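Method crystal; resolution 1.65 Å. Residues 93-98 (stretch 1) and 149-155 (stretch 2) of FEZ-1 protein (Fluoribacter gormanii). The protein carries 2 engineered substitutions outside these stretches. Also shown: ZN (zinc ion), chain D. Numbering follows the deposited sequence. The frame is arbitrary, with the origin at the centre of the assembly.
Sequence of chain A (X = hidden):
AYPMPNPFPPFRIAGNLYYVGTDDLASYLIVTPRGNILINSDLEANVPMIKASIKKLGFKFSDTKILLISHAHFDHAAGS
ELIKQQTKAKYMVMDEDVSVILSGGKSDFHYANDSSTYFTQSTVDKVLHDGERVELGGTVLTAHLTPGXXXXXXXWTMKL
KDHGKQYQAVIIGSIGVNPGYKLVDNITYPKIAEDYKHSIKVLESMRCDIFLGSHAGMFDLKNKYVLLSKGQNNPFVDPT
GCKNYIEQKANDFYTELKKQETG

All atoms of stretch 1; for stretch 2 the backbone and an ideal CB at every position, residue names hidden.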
# COMPACT_ATOMS: atom_id res chain seq x y z
N VAL A 93 -7.26 5.27 8.26
CA VAL A 93 -7.79 4.62 7.04
C VAL A 93 -8.64 5.64 6.26
O VAL A 93 -9.45 6.39 6.82
CB VAL A 93 -8.60 3.35 7.35
CG1 VAL A 93 -9.19 2.74 6.10
CG2 VAL A 93 -7.79 2.31 8.10
N MET A 94 -8.46 5.66 4.93
CA MET A 94 -9.26 6.44 4.00
C MET A 94 -10.75 6.11 4.18
O MET A 94 -11.14 4.95 4.19
CB MET A 94 -8.84 6.11 2.56
CG MET A 94 -9.43 7.00 1.48
SD MET A 94 -8.97 8.77 1.54
CE MET A 94 -7.26 8.64 1.03
N ASP A 95 -11.56 7.17 4.30
CA ASP A 95 -13.00 7.18 4.53
C ASP A 95 -13.69 6.03 3.79
O ASP A 95 -14.39 5.21 4.41
CB ASP A 95 -13.56 8.54 4.17
CG ASP A 95 -15.03 8.76 4.53
OD1 ASP A 95 -15.54 8.01 5.40
OD2 ASP A 95 -15.62 9.72 3.99
N GLU A 96 -13.48 5.95 2.47
CA GLU A 96 -14.23 5.03 1.63
C GLU A 96 -13.92 3.56 1.93
O GLU A 96 -14.74 2.67 1.54
CB GLU A 96 -13.95 5.32 0.15
CG GLU A 96 -14.57 6.62 -0.36
CD GLU A 96 -13.86 7.95 -0.07
OE1 GLU A 96 -12.82 7.96 0.67
OE2 GLU A 96 -14.35 9.00 -0.55
N ASP A 97 -12.79 3.26 2.60
CA ASP A 97 -12.46 1.89 2.98
C ASP A 97 -12.75 1.53 4.46
O ASP A 97 -12.53 0.42 4.86
CB ASP A 97 -11.00 1.57 2.66
CG ASP A 97 -10.77 0.97 1.29
OD1 ASP A 97 -11.76 0.73 0.55
OD2 ASP A 97 -9.57 0.76 0.97
N VAL A 98 -13.23 2.49 5.25
CA VAL A 98 -13.44 2.29 6.70
C VAL A 98 -14.46 1.18 6.93
O VAL A 98 -14.24 0.31 7.80
CB VAL A 98 -13.83 3.59 7.39
CG1 VAL A 98 -14.33 3.33 8.82
CG2 VAL A 98 -12.65 4.57 7.39
N UNK A 149 -9.76 -0.32 -7.33
CA UNK A 149 -9.34 -1.60 -6.78
C UNK A 149 -10.07 -1.87 -5.45
O UNK A 149 -10.50 -3.00 -5.20
CB UNK A 149 -7.82 -1.62 -6.58
N UNK A 150 -10.11 -0.85 -4.59
CA UNK A 150 -11.06 -0.76 -3.50
C UNK A 150 -11.64 0.64 -3.53
O UNK A 150 -11.15 1.53 -4.23
CB UNK A 150 -10.41 -1.07 -2.15
N UNK A 151 -12.75 0.84 -2.81
CA UNK A 151 -13.41 2.14 -2.84
C UNK A 151 -12.48 3.23 -2.30
O UNK A 151 -12.56 4.38 -2.74
CB UNK A 151 -14.71 2.10 -2.03
N UNK A 152 -11.63 2.87 -1.33
CA UNK A 152 -10.76 3.83 -0.65
C UNK A 152 -9.27 3.58 -0.84
O UNK A 152 -8.48 4.06 -0.04
CB UNK A 152 -11.07 3.82 0.85
N UNK A 153 -8.89 2.89 -1.91
CA UNK A 153 -7.49 2.58 -2.14
C UNK A 153 -6.67 3.88 -2.09
O UNK A 153 -7.07 4.90 -2.70
CB UNK A 153 -7.31 1.87 -3.48
N UNK A 154 -5.56 3.81 -1.35
CA UNK A 154 -4.73 4.96 -1.02
C UNK A 154 -3.35 4.76 -1.64
O UNK A 154 -2.70 3.77 -1.38
CB UNK A 154 -4.63 5.15 0.49
N UNK A 155 -2.91 5.77 -2.39
CA UNK A 155 -1.54 5.88 -2.85
C UNK A 155 -0.85 6.89 -1.93
O UNK A 155 -1.27 8.04 -1.84
CB UNK A 155 -1.47 6.30 -4.32
ZN ZN D . -6.31 -5.78 -3.18

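Position 149 carries no message from stretch 1: nothing of that stretch lies within 5.5 Å of its ideal CB. The zinc ion is the better guide: it lies 5.6 Å from the ideal CB of 149, off the line of the CA-to-CB bond, so a long ligand is needed, which histidine supplies through NE2 and a glutamate could barely match. The residue is His 149, whose NE2 binds ZN at 2.1 Å.

Position 150 points its CA-to-CB bond toward stretch 1, and the ideal CB lies 3.5 Å from OD1 of Asp 97. A carboxylate this near asks for a short donor: serine or threonine would fit, and asparagine might. The deposited residue is Thr 150, with chi1 in the p well, and its OG1 donates a hydrogen bond to OD2 of Asp 97 at 2.8 Å.

At position 151 the CA-to-CB bond also points toward stretch 1, and what it meets is a mixture of backbone and side chain: the ideal CB is 3.6 Å from O of Glu 96, 4.0 Å from CB of Glu 96 and 4.1 Å from OD1 of Asp 97. With phi/psi of -62/-33, many residues are allowed, and a long side chain could start against Glu 96 and then leave it. Lysine, arginine or glutamine would all do. Arg 151 follows that course; its CB packs 3.9 Å from CB of Glu 96, while the extended chain (chi2 and chi3 both t) carries the guanidinium away, and no salt bridge to Glu 96 or Asp 97 results. A water accepts from N of Arg 151 at 3.0 Å and donates to OD1 of Asp 97 at 2.9 Å.

Position 152 is the most restrictive. Its ideal CB would sit 2.5 Å from N of Asp 97, a clash, and 3.1 Å from C of Glu 96. The phi/psi of -117/24 does not itself demand glycine; the neighbouring backbone does. Gly 152 lets the chains close to 4.3 Å between its CA and CA of Glu 96, and its N donates a weak hydrogen bond to OD1 of Asp 97 at 2.9 Å. It is the third residue of a type I turn running from 150 to 153, so one aspartate holds this turn through both a side chain and a backbone amide.

Position 153 directs its CA-to-CB bond away, and stretch 1 leaves the choice open. It is Cys 153, with SG far from Asp 97.

Position 154 turns back toward stretch 1, its ideal CB 4.4 Å from CE of Met 94. A small or medium side chain, valine, serine or threonine, could pack here. Thr 154 does so with OG1 3.4 Å from CB of Met 94; that oxygen also donates to O of Gly 152 at 3.0 Å and accepts from a water that in turn accepts from N of Met 94.

Position 155 points away, free of stretch 1, and suits many strand formers; it is Thr 155.

Stretch 2, residues 149-155: HTRGCTT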
# COMPACT_ATOMS: atom_id res chain seq x y z
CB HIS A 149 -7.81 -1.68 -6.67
CG HIS A 149 -7.36 -2.99 -6.15
ND1 HIS A 149 -7.20 -4.10 -6.95
CD2 HIS A 149 -7.08 -3.38 -4.89
CE1 HIS A 149 -6.83 -5.13 -6.19
NE2 HIS A 149 -6.74 -4.71 -4.91
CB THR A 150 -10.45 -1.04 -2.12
OG1 THR A 150 -9.59 0.05 -1.78
CG2 THR A 150 -9.72 -2.36 -2.04
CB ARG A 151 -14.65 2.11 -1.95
CG ARG A 151 -15.72 1.12 -2.40
CD ARG A 151 -16.84 1.13 -1.37
NE ARG A 151 -17.96 0.25 -1.67
CZ ARG A 151 -18.98 0.54 -2.47
NH1 ARG A 151 -18.99 1.67 -3.16
NH2 ARG A 151 -19.97 -0.35 -2.59
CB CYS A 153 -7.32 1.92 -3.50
SG CYS A 153 -5.60 1.48 -3.81
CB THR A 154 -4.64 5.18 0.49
OG1 THR A 154 -5.98 5.29 0.99
CG2 THR A 154 -3.83 6.40 0.87
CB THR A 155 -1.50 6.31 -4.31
OG1 THR A 155 -1.98 5.21 -5.10
CG2 THR A 155 -0.10 6.66 -4.78
O HOH W 1 -6.32 4.07 3.63
O HOH W 2 -7.67 2.26 2.09
O HOH W 3 -13.67 -1.05 -0.62
O HOH W 4 -4.95 -7.16 -2.84
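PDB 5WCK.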